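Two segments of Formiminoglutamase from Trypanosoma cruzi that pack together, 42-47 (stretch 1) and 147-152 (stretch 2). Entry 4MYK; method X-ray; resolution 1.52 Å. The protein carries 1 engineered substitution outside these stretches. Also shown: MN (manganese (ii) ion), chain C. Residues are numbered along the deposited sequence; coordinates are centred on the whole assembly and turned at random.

Stretch 1, residues 42-47: GCVRNG
Stretch 2 (147-152) SHLDVR

This is a small, mostly polar contact, burying 233 Å² in all, in which side chains bridge two irregular segments of one chain whose backbones stay well apart. Stretch 1 forms a type I beta turn from Gly42 to Arg45, with Cys43 at phi/psi -71/-16 and Val44 at -55/-26; Arg45 follows at -70/-46 and Asn46 at -93/51. Gly47, at 99/-32, adopts angles that would jam a CB against the carbonyl O of Asn46, so glycine suits the place. Stretch 2 is extended at His148 (-106/148) and Asp150 (-116/109). The register sets the Cys43 CA 8.9 Å from the His148 CA and the Asn46 CA 9.0 Å from the Asp150 CA.

Asp150 (chi1 t, -175°) is the hub. Its OD1 accepts a hydrogen bond from Arg152 NE at 2.8 Å, part of a salt bridge within stretch 2; Arg152 (chi1 p, 51°) points its CA-to-CB bond toward stretch 1, and its side chain lies beside Arg45 and Asn46. The Asp150 OD2 lies 2.7 Å from Asn46 ND2, the asparagine (chi1 m, -47°) pointing toward stretch 2. The same OD2 makes a long salt bridge to Arg45 NH1, 3.9 Å away; because the oxygen sits over one face of the guanidinium, the attraction is one of charge alone. The carboxylate also offsets the like charges of Arg45 NH2 and Arg152 NE, 4.0 Å apart. Arg45 reaches out with chi1 at 130°, and its NH2 packs 3.3 Å from Arg152 CD. Asn46 OD1 lies over one face of the Arg152 guanidinium, 3.6 Å from NH2.

At the other end, Cys43 (chi1 t, -157°) sets its polarizable SG 3.7 Å from His148 CE1 and 4.1 Å from the ring centroid, an oblique sulfur-aromatic approach. His148 (chi1 m, chi2 106°) thereby packs against sulfur while its ND1 binds manganese at 2.3 Å.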

# COMPACT_ATOMS: atom_id res chain seq x y z
N GLY A 42 -12.00 -23.23 -1.20
CA GLY A 42 -11.18 -22.72 -0.12
C GLY A 42 -11.92 -21.56 0.52
O GLY A 42 -13.03 -21.73 1.02
N CYS A 43 -11.31 -20.38 0.49
CA CYS A 43 -11.88 -19.21 1.16
C CYS A 43 -13.14 -18.65 0.49
O CYS A 43 -13.88 -17.87 1.10
CB CYS A 43 -10.81 -18.12 1.33
SG CYS A 43 -11.18 -16.97 2.65
N VAL A 44 -13.38 -19.04 -0.77
CA VAL A 44 -14.65 -18.72 -1.42
C VAL A 44 -15.82 -19.22 -0.57
O VAL A 44 -16.93 -18.69 -0.62
CB VAL A 44 -14.75 -19.32 -2.86
CG1 VAL A 44 -14.73 -20.84 -2.82
CG2 VAL A 44 -16.01 -18.83 -3.55
N ARG A 45 -15.54 -20.25 0.24
CA ARG A 45 -16.52 -20.80 1.16
C ARG A 45 -16.81 -19.83 2.30
O ARG A 45 -17.97 -19.59 2.64
CB ARG A 45 -16.00 -22.14 1.71
CG ARG A 45 -16.05 -22.26 3.22
CD ARG A 45 -14.78 -22.91 3.77
NE ARG A 45 -15.05 -23.96 4.75
CZ ARG A 45 -14.14 -24.81 5.23
NH1 ARG A 45 -12.88 -24.74 4.82
NH2 ARG A 45 -14.50 -25.73 6.11
N ASN A 46 -15.74 -19.26 2.86
CA ASN A 46 -15.84 -18.35 4.00
C ASN A 46 -15.93 -16.89 3.56
O ASN A 46 -15.16 -16.04 4.03
CB ASN A 46 -14.64 -18.54 4.93
CG ASN A 46 -14.36 -20.00 5.22
OD1 ASN A 46 -15.23 -20.72 5.73
ND2 ASN A 46 -13.15 -20.46 4.89
N GLY A 47 -16.85 -16.60 2.65
CA GLY A 47 -17.10 -15.24 2.22
C GLY A 47 -16.46 -14.83 0.91
O GLY A 47 -17.01 -14.02 0.17
N SER A 147 -3.72 -15.56 6.75
CA SER A 147 -4.36 -14.59 7.65
C SER A 147 -5.52 -15.27 8.36
O SER A 147 -6.04 -14.76 9.35
CB SER A 147 -4.83 -13.35 6.89
OG SER A 147 -5.82 -13.65 5.93
N HIS A 148 -5.90 -16.42 7.84
CA HIS A 148 -7.01 -17.20 8.36
C HIS A 148 -6.50 -18.42 9.12
O HIS A 148 -5.45 -18.99 8.81
CB HIS A 148 -7.98 -17.63 7.25
CG HIS A 148 -8.54 -16.49 6.46
ND1 HIS A 148 -8.14 -16.20 5.17
CD2 HIS A 148 -9.46 -15.55 6.78
CE1 HIS A 148 -8.79 -15.14 4.73
NE2 HIS A 148 -9.60 -14.72 5.69
N LEU A 149 -7.25 -18.79 10.14
CA LEU A 149 -7.03 -20.01 10.89
C LEU A 149 -8.39 -20.69 10.95
O LEU A 149 -9.16 -20.49 11.89
CB LEU A 149 -6.47 -19.66 12.27
CG LEU A 149 -6.73 -20.50 13.52
CD1 LEU A 149 -6.77 -22.00 13.23
CD2 LEU A 149 -5.67 -20.15 14.57
N ASP A 150 -8.69 -21.47 9.91
CA ASP A 150 -10.00 -22.09 9.72
C ASP A 150 -9.88 -23.60 9.78
O ASP A 150 -9.34 -24.24 8.87
CB ASP A 150 -10.59 -21.64 8.38
CG ASP A 150 -12.00 -22.15 8.18
OD1 ASP A 150 -12.44 -23.04 8.93
OD2 ASP A 150 -12.67 -21.67 7.24
N VAL A 151 -10.38 -24.20 10.85
CA VAL A 151 -10.12 -25.61 11.06
C VAL A 151 -11.34 -26.35 11.62
O VAL A 151 -11.21 -27.17 12.51
CB VAL A 151 -8.87 -25.80 11.96
CG1 VAL A 151 -8.39 -27.23 11.89
CG2 VAL A 151 -7.76 -24.87 11.52
N ARG A 152 -12.51 -26.07 11.05
CA ARG A 152 -13.78 -26.64 11.52
C ARG A 152 -13.97 -28.13 11.21
O ARG A 152 -14.87 -28.52 10.46
CB ARG A 152 -14.93 -25.83 10.93
CG ARG A 152 -14.81 -25.67 9.43
CD ARG A 152 -15.74 -24.59 8.92
NE ARG A 152 -15.20 -23.25 9.13
CZ ARG A 152 -15.93 -22.14 9.09
NH1 ARG A 152 -17.23 -22.21 8.85
NH2 ARG A 152 -15.36 -20.96 9.30
MN MN C . -6.56 -17.27 3.92
O HOH W 1 -8.19 -19.03 3.91